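Local structure of CREG-like beta-barrel domain-containing protein (Agrobacterium tumefaciens, 3DNH) at residues A190-A204 with R213-L226. The protein is of unknown function but carries a CREG-like beta-barrel domain of the FMN-binding pyridoxamine 5'-phosphate oxidase clan, which suggests a possible flavin-related role. Sequence-based numbering, arbitrary orientation.
Sequences ATRLNAIKGEASRLA and RWKITSIDPDGIDL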
ATOM      1  N   ALA A 190       2.577  28.037  12.581  1.00 39.62           N
ATOM      2  CA  ALA A 190       3.175  26.691  12.700  1.00 39.36           C
ATOM      3  C   ALA A 190       4.549  26.778  13.369  1.00 39.81           C
ATOM      4  O   ALA A 190       4.845  26.018  14.293  1.00 39.51           O
ATOM      5  CB  ALA A 190       3.300  26.005  11.295  1.00 38.66           C
ATOM      6  N   THR A 191       5.385  27.695  12.878  1.00 38.54           N
ATOM      7  CA  THR A 191       6.714  27.927  13.414  1.00 39.26           C
ATOM      8  C   THR A 191       6.658  28.319  14.885  1.00 39.11           C
ATOM      9  O   THR A 191       7.422  27.796  15.703  1.00 37.88           O
ATOM     10  CB  THR A 191       7.453  29.037  12.627  1.00 39.24           C
ATOM     11  OG1 THR A 191       7.460  28.695  11.249  1.00 40.65           O
ATOM     12  CG2 THR A 191       8.885  29.199  13.084  1.00 40.14           C
ATOM     13  N   ARG A 192       5.752  29.218  15.197  1.00 39.23           N
ATOM     14  CA  ARG A 192       5.548  29.700  16.536  1.00 40.56           C
ATOM     15  C   ARG A 192       5.238  28.572  17.473  1.00 40.07           C
ATOM     16  O   ARG A 192       5.868  28.418  18.465  1.00 40.14           O
ATOM     17  CB  ARG A 192       4.390  30.677  16.572  1.00 41.29           C
ATOM     18  CG  ARG A 192       4.620  31.880  17.419  1.00 44.05           C
ATOM     19  CD  ARG A 192       3.472  32.306  18.267  1.00 46.79           C
ATOM     20  NE  ARG A 192       2.178  31.883  17.817  1.00 51.37           N
ATOM     21  CZ  ARG A 192       1.278  31.320  18.589  1.00 47.62           C
ATOM     22  NH1 ARG A 192       1.515  31.138  19.841  1.00 49.34           N
ATOM     23  NH2 ARG A 192       0.146  30.951  18.090  1.00 47.10           N
ATOM     24  N   LEU A 193       4.225  27.812  17.126  1.00 38.98           N
ATOM     25  CA  LEU A 193       3.744  26.685  17.903  1.00 38.93           C
ATOM     26  C   LEU A 193       4.737  25.549  18.011  1.00 39.02           C
ATOM     27  O   LEU A 193       4.844  24.951  19.086  1.00 38.62           O
ATOM     28  CB  LEU A 193       2.405  26.149  17.350  1.00 39.93           C
ATOM     29  CG  LEU A 193       1.267  27.169  17.551  1.00 40.44           C
ATOM     30  CD1 LEU A 193      -0.011  26.740  16.834  1.00 43.47           C
ATOM     31  CD2 LEU A 193       1.071  27.369  19.065  1.00 44.54           C
ATOM     32  N   ASN A 194       5.450  25.253  16.920  1.00 37.70           N
ATOM     33  CA  ASN A 194       6.500  24.225  16.929  1.00 36.83           C
ATOM     34  C   ASN A 194       7.634  24.599  17.845  1.00 37.14           C
ATOM     35  O   ASN A 194       8.386  23.724  18.275  1.00 38.40           O
ATOM     36  CB  ASN A 194       7.056  23.898  15.503  1.00 36.57           C
ATOM     37  CG  ASN A 194       6.097  23.065  14.666  1.00 36.66           C
ATOM     38  OD1 ASN A 194       5.350  22.260  15.205  1.00 38.01           O
ATOM     39  ND2 ASN A 194       6.078  23.284  13.327  1.00 36.35           N
ATOM     40  N   ALA A 195       7.794  25.883  18.147  1.00 37.30           N
ATOM     41  CA  ALA A 195       8.846  26.339  19.070  1.00 36.33           C
ATOM     42  C   ALA A 195       8.445  26.192  20.543  1.00 35.42           C
ATOM     43  O   ALA A 195       9.273  26.381  21.461  1.00 34.15           O
ATOM     44  CB  ALA A 195       9.243  27.821  18.744  1.00 37.39           C
ATOM     45  N   ILE A 196       7.177  25.854  20.791  1.00 34.06           N
ATOM     46  CA  ILE A 196       6.749  25.624  22.175  1.00 34.61           C
ATOM     47  C   ILE A 196       7.020  24.133  22.376  1.00 33.90           C
ATOM     48  O   ILE A 196       6.353  23.301  21.790  1.00 33.32           O
ATOM     49  CB  ILE A 196       5.251  26.025  22.450  1.00 34.05           C
ATOM     50  CG1 ILE A 196       5.022  27.508  22.091  1.00 35.03           C
ATOM     51  CG2 ILE A 196       4.856  25.757  23.945  1.00 33.21           C
ATOM     52  CD1 ILE A 196       3.516  28.007  22.216  1.00 33.84           C
ATOM     53  N   LYS A 197       8.054  23.820  23.142  1.00 35.20           N
ATOM     54  CA  LYS A 197       8.437  22.432  23.367  1.00 35.60           C
ATOM     55  C   LYS A 197       7.222  21.614  23.855  1.00 36.08           C
ATOM     56  O   LYS A 197       6.526  22.014  24.811  1.00 35.81           O
ATOM     57  CB  LYS A 197       9.606  22.352  24.331  1.00 35.34           C
ATOM     58  CG  LYS A 197      10.117  20.938  24.604  1.00 36.94           C
ATOM     59  CD  LYS A 197      11.457  20.998  25.218  1.00 34.56           C
ATOM     60  CE  LYS A 197      11.996  19.662  25.559  1.00 34.63           C
ATOM     61  NZ  LYS A 197      13.331  19.865  26.147  1.00 30.40           N
ATOM     62  N   GLY A 198       6.934  20.518  23.154  1.00 36.12           N
ATOM     63  CA  GLY A 198       5.905  19.581  23.584  1.00 35.91           C
ATOM     64  C   GLY A 198       4.538  19.941  23.060  1.00 36.65           C
ATOM     65  O   GLY A 198       3.611  19.112  23.148  1.00 36.86           O
ATOM     66  N   GLU A 199       4.383  21.149  22.511  1.00 36.33           N
ATOM     67  CA  GLU A 199       3.042  21.601  22.111  1.00 37.55           C
ATOM     68  C   GLU A 199       2.475  20.821  20.901  1.00 38.59           C
ATOM     69  O   GLU A 199       1.297  20.463  20.903  1.00 38.33           O
ATOM     70  CB  GLU A 199       3.001  23.094  21.820  1.00 37.82           C
ATOM     71  CG  GLU A 199       1.619  23.698  21.971  1.00 43.40           C
ATOM     72  CD  GLU A 199       1.309  24.125  23.432  1.00 49.01           C
ATOM     73  OE1 GLU A 199       0.904  25.287  23.618  1.00 51.75           O
ATOM     74  OE2 GLU A 199       1.486  23.341  24.415  1.00 52.34           O
ATOM     75  N   ALA A 200       3.301  20.541  19.886  1.00 38.82           N
ATOM     76  CA  ALA A 200       2.807  19.778  18.708  1.00 39.20           C
ATOM     77  C   ALA A 200       2.378  18.359  19.155  1.00 40.28           C
ATOM     78  O   ALA A 200       1.359  17.819  18.702  1.00 39.92           O
ATOM     79  CB  ALA A 200       3.850  19.710  17.683  1.00 39.55           C
ATOM     80  N   SER A 201       3.145  17.778  20.068  1.00 39.80           N
ATOM     81  CA  SER A 201       2.837  16.450  20.613  1.00 41.18           C
ATOM     82  C   SER A 201       1.540  16.466  21.450  1.00 40.92           C
ATOM     83  O   SER A 201       0.705  15.554  21.312  1.00 41.81           O
ATOM     84  CB  SER A 201       4.024  15.934  21.407  1.00 40.29           C
ATOM     85  OG  SER A 201       3.790  14.607  21.841  1.00 44.86           O
ATOM     86  N   ARG A 202       1.318  17.522  22.241  1.00 40.52           N
ATOM     87  CA  ARG A 202       0.016  17.709  22.919  1.00 40.24           C
ATOM     88  C   ARG A 202      -1.167  17.738  21.943  1.00 39.77           C
ATOM     89  O   ARG A 202      -2.234  17.163  22.226  1.00 39.36           O
ATOM     90  CB  ARG A 202      -0.002  18.952  23.815  1.00 40.01           C
ATOM     91  CG  ARG A 202       0.731  18.731  25.130  1.00 41.00           C
ATOM     92  CD  ARG A 202       1.078  20.025  25.893  1.00 42.99           C
ATOM     93  NE  ARG A 202      -0.072  20.922  26.052  1.00 49.55           N
ATOM     94  CZ  ARG A 202      -0.292  21.719  27.107  1.00 52.36           C
ATOM     95  NH1 ARG A 202      -1.375  22.501  27.123  1.00 52.08           N
ATOM     96  NH2 ARG A 202       0.543  21.728  28.154  1.00 51.69           N
ATOM     97  N   LEU A 203      -0.992  18.426  20.829  1.00 37.63           N
ATOM     98  CA  LEU A 203      -2.032  18.514  19.775  1.00 39.30           C
ATOM     99  C   LEU A 203      -2.234  17.173  19.093  1.00 39.33           C
ATOM    100  O   LEU A 203      -3.377  16.795  18.813  1.00 38.96           O
ATOM    101  CB  LEU A 203      -1.684  19.576  18.710  1.00 37.79           C
ATOM    102  CG  LEU A 203      -1.469  21.007  19.205  1.00 40.78           C
ATOM    103  CD1 LEU A 203      -0.948  21.881  18.070  1.00 38.26           C
ATOM    104  CD2 LEU A 203      -2.795  21.587  19.768  1.00 39.91           C
ATOM    105  N   ALA A 204      -1.133  16.452  18.847  1.00 39.34           N
ATOM    106  CA  ALA A 204      -1.233  15.140  18.225  1.00 40.13           C
ATOM    107  C   ALA A 204      -1.977  14.150  19.138  1.00 41.27           C
ATOM    108  O   ALA A 204      -2.805  13.360  18.665  1.00 41.45           O
ATOM    109  CB  ALA A 204       0.113  14.631  17.848  1.00 39.97           C
ATOM    110  N   ARG A 213       7.978  12.826  18.852  1.00 48.70           N
ATOM    111  CA  ARG A 213       8.567  14.085  18.418  1.00 48.23           C
ATOM    112  C   ARG A 213       7.740  14.551  17.236  1.00 45.98           C
ATOM    113  O   ARG A 213       8.023  14.228  16.072  1.00 47.07           O
ATOM    114  CB  ARG A 213      10.077  13.977  18.132  1.00 48.33           C
ATOM    115  CG  ARG A 213      10.963  13.441  19.338  1.00 52.97           C
ATOM    116  CD  ARG A 213      10.441  13.788  20.779  1.00 61.21           C
ATOM    117  NE  ARG A 213      10.547  15.208  21.195  1.00 66.10           N
ATOM    118  CZ  ARG A 213       9.536  15.986  21.613  1.00 69.04           C
ATOM    119  NH1 ARG A 213       8.289  15.520  21.674  1.00 70.03           N
ATOM    120  NH2 ARG A 213       9.771  17.255  21.988  1.00 70.00           N
ATOM    121  N   TRP A 214       6.666  15.260  17.575  1.00 43.67           N
ATOM    122  CA  TRP A 214       5.702  15.816  16.606  1.00 41.76           C
ATOM    123  C   TRP A 214       6.034  17.231  16.144  1.00 40.77           C
ATOM    124  O   TRP A 214       6.617  18.019  16.899  1.00 40.44           O
ATOM    125  CB  TRP A 214       4.316  15.825  17.246  1.00 41.37           C
ATOM    126  CG  TRP A 214       3.778  14.451  17.401  1.00 39.46           C
ATOM    127  CD1 TRP A 214       3.906  13.640  18.484  1.00 38.11           C
ATOM    128  CD2 TRP A 214       3.089  13.688  16.401  1.00 39.28           C
ATOM    129  NE1 TRP A 214       3.285  12.440  18.247  1.00 37.62           N
ATOM    130  CE2 TRP A 214       2.792  12.429  16.971  1.00 40.47           C
ATOM    131  CE3 TRP A 214       2.665  13.956  15.096  1.00 36.46           C
ATOM    132  CZ2 TRP A 214       2.095  11.427  16.266  1.00 39.98           C
ATOM    133  CZ3 TRP A 214       1.965  12.978  14.405  1.00 38.84           C
ATOM    134  CH2 TRP A 214       1.681  11.727  14.995  1.00 39.28           C
ATOM    135  N   LYS A 215       5.649  17.554  14.914  1.00 40.58           N
ATOM    136  CA  LYS A 215       5.670  18.925  14.400  1.00 40.25           C
ATOM    137  C   LYS A 215       4.366  19.209  13.673  1.00 39.48           C
ATOM    138  O   LYS A 215       3.816  18.312  13.037  1.00 39.04           O
ATOM    139  CB  LYS A 215       6.844  19.134  13.435  1.00 40.47           C
ATOM    140  CG  LYS A 215       8.271  19.152  14.114  1.00 43.77           C
ATOM    141  CD  LYS A 215       8.474  20.406  15.016  1.00 48.68           C
ATOM    142  CE  LYS A 215       9.755  20.344  15.883  1.00 45.97           C
ATOM    143  NZ  LYS A 215       9.891  21.443  16.923  1.00 44.84           N
ATOM    144  N   ILE A 216       3.867  20.445  13.791  1.00 38.84           N
ATOM    145  CA  ILE A 216       2.795  20.947  12.938  1.00 38.25           C
ATOM    146  C   ILE A 216       3.345  21.126  11.568  1.00 39.46           C
ATOM    147  O   ILE A 216       4.391  21.772  11.405  1.00 39.34           O
ATOM    148  CB  ILE A 216       2.283  22.277  13.406  1.00 38.32           C
ATOM    149  CG1 ILE A 216       1.660  22.107  14.795  1.00 41.05           C
ATOM    150  CG2 ILE A 216       1.265  22.892  12.374  1.00 36.16           C
ATOM    151  CD1 ILE A 216       1.307  23.382  15.456  1.00 42.99           C
ATOM    152  N   THR A 217       2.671  20.530  10.588  1.00 40.09           N
ATOM    153  CA  THR A 217       3.078  20.652   9.195  1.00 39.19           C
ATOM    154  C   THR A 217       2.212  21.650   8.458  1.00 40.01           C
ATOM    155  O   THR A 217       2.689  22.269   7.490  1.00 40.47           O
ATOM    156  CB  THR A 217       3.115  19.276   8.449  1.00 38.67           C
ATOM    157  OG1 THR A 217       1.817  18.662   8.503  1.00 36.42           O
ATOM    158  CG2 THR A 217       4.136  18.342   9.143  1.00 39.25           C
ATOM    159  N   SER A 218       0.958  21.828   8.903  1.00 40.46           N
ATOM    160  CA  SER A 218       0.019  22.620   8.179  1.00 40.62           C
ATOM    161  C   SER A 218      -1.158  22.995   9.042  1.00 41.47           C
ATOM    162  O   SER A 218      -1.695  22.146   9.758  1.00 41.94           O
ATOM    163  CB  SER A 218      -0.455  21.845   6.921  1.00 39.86           C
ATOM    164  OG  SER A 218      -1.138  22.663   6.008  1.00 41.34           O
ATOM    165  N   ILE A 219      -1.567  24.277   8.970  1.00 41.47           N
ATOM    166  CA  ILE A 219      -2.796  24.773   9.635  1.00 40.32           C
ATOM    167  C   ILE A 219      -3.748  25.221   8.544  1.00 40.31           C
ATOM    168  O   ILE A 219      -3.322  25.884   7.601  1.00 39.84           O
ATOM    169  CB  ILE A 219      -2.502  25.973  10.564  1.00 40.39           C
ATOM    170  CG1 ILE A 219      -1.463  25.563  11.647  1.00 39.41           C
ATOM    171  CG2 ILE A 219      -3.821  26.557  11.133  1.00 39.89           C
ATOM    172  CD1 ILE A 219      -0.812  26.714  12.381  1.00 41.51           C
ATOM    173  N   ASP A 220      -5.020  24.840   8.662  1.00 39.30           N
ATOM    174  CA  ASP A 220      -6.031  25.237   7.663  1.00 38.73           C
ATOM    175  C   ASP A 220      -7.340  25.597   8.385  1.00 37.93           C
ATOM    176  O   ASP A 220      -7.445  25.432   9.613  1.00 37.25           O
ATOM    177  CB  ASP A 220      -6.166  24.155   6.540  1.00 37.51           C
ATOM    178  CG  ASP A 220      -6.643  22.789   7.071  1.00 40.93           C
ATOM    179  OD1 ASP A 220      -7.800  22.710   7.572  1.00 42.23           O
ATOM    180  OD2 ASP A 220      -5.881  21.784   6.998  1.00 40.91           O
ATOM    181  N   PRO A 221      -8.327  26.128   7.658  1.00 37.21           N
ATOM    182  CA  PRO A 221      -9.540  26.491   8.400  1.00 37.75           C
ATOM    183  C   PRO A 221     -10.241  25.376   9.202  1.00 37.92           C
ATOM    184  O   PRO A 221     -11.001  25.675  10.145  1.00 38.51           O
ATOM    185  CB  PRO A 221     -10.476  27.012   7.283  1.00 38.18           C
ATOM    186  CG  PRO A 221      -9.538  27.558   6.268  1.00 36.94           C
ATOM    187  CD  PRO A 221      -8.406  26.548   6.237  1.00 36.21           C
ATOM    188  N   ASP A 222     -10.020  24.127   8.829  1.00 37.98           N
ATOM    189  CA  ASP A 222     -10.738  23.000   9.447  1.00 39.01           C
ATOM    190  C   ASP A 222      -9.905  22.249  10.505  1.00 38.51           C
ATOM    191  O   ASP A 222     -10.444  21.469  11.329  1.00 37.46           O
ATOM    192  CB  ASP A 222     -11.206  22.016   8.355  1.00 38.35           C
ATOM    193  CG  ASP A 222     -12.331  22.582   7.499  1.00 39.07           C
ATOM    194  OD1 ASP A 222     -13.015  23.537   7.936  1.00 39.95           O
ATOM    195  OD2 ASP A 222     -12.521  22.066   6.377  1.00 42.67           O
ATOM    196  N   GLY A 223      -8.612  22.531  10.526  1.00 37.64           N
ATOM    197  CA  GLY A 223      -7.744  21.920  11.541  1.00 38.70           C
ATOM    198  C   GLY A 223      -6.262  21.967  11.230  1.00 39.35           C
ATOM    199  O   GLY A 223      -5.811  22.802  10.451  1.00 39.63           O
ATOM    200  N   ILE A 224      -5.515  21.032  11.820  1.00 39.81           N
ATOM    201  CA  ILE A 224      -4.074  21.119  11.871  1.00 40.03           C
ATOM    202  C   ILE A 224      -3.509  19.742  11.555  1.00 40.65           C
ATOM    203  O   ILE A 224      -3.912  18.736  12.184  1.00 41.65           O
ATOM    204  CB  ILE A 224      -3.560  21.542  13.319  1.00 39.93           C
ATOM    205  CG1 ILE A 224      -4.160  22.889  13.781  1.00 38.13           C
ATOM    206  CG2 ILE A 224      -1.962  21.540  13.335  1.00 38.68           C
ATOM    207  CD1 ILE A 224      -4.000  23.197  15.335  1.00 40.00           C
ATOM    208  N   ASP A 225      -2.550  19.692  10.633  1.00 39.32           N
ATOM    209  CA  ASP A 225      -1.948  18.433  10.300  1.00 39.52           C
ATOM    210  C   ASP A 225      -0.677  18.401  11.065  1.00 38.95           C
ATOM    211  O   ASP A 225       0.012  19.428  11.137  1.00 38.85           O
ATOM    212  CB  ASP A 225      -1.658  18.339   8.806  1.00 39.17           C
ATOM    213  CG  ASP A 225      -2.915  17.967   7.976  1.00 42.76           C
ATOM    214  OD1 ASP A 225      -3.984  17.643   8.519  1.00 47.48           O
ATOM    215  OD2 ASP A 225      -2.800  17.982   6.761  1.00 44.98           O
ATOM    216  N   LEU A 226      -0.343  17.223  11.609  1.00 39.80           N
ATOM    217  CA  LEU A 226       0.944  17.001  12.320  1.00 38.74           C
ATOM    218  C   LEU A 226       1.671  15.772  11.823  1.00 39.35           C
ATOM    219  O   LEU A 226       1.037  14.837  11.325  1.00 38.40           O
ATOM    220  CB  LEU A 226       0.740  16.917  13.846  1.00 39.02           C
ATOM    221  CG  LEU A 226      -0.100  18.068  14.406  1.00 37.93           C
ATOM    222  CD1 LEU A 226      -1.457  17.571  14.771  1.00 39.11           C
ATOM    223  CD2 LEU A 226       0.647  18.650  15.580  1.00 40.89           C
TER
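Beside the six-stranded barrel, two successive helices, 180-194 and 199-206, pack on the first hairpin of a separate three-stranded antiparallel sheet, and N194 of the first helix grips the backbone of I216 in an edge strand, 215-220. The side-chain amide of N194 works both ways: OD1 accepts from I216 N (2.7 Å) on an in-plane lone pair, while ND2 gives a nearly straight bond to I216 O (3.0 Å, 172°). With CG beside its own backbone N (chi1 -75°), the amide faces the strand. K215 bends at chi2, runs across N194 and donates through NZ to N194 O at 3.0 Å, tilted from the carbonyl plane.

On the inner side, I216 fills the angle between the helices: CG2 meets A190 CB, and CD1 lies 3.5 Å from L193 CB and also reaches L203 CD1. A200 sets its methyl against the W214 backbone, and the CD2 methyl of L226 touches A200 O and CB and L203 CB. Farther along the second helix, A204 CB sits over one face of the W214 indole, 3.5 Å from the centroid of the five-membered ring, a CH-pi contact; NE1 of that ring donates a hydrogen bond to K210 O. L251 of helix 244-254 continues the apolar core against L193 and L203.

The small methyl of A200 lets the second helix lie close to the start of strand 215-220, and that of A204 lets it rest on the indole, while the paired amide bonds mimic those of a neighbouring strand. N194 thus satisfies both the N-H and the C=O of I216 and ties helix 180-194 to the edge of the sheet.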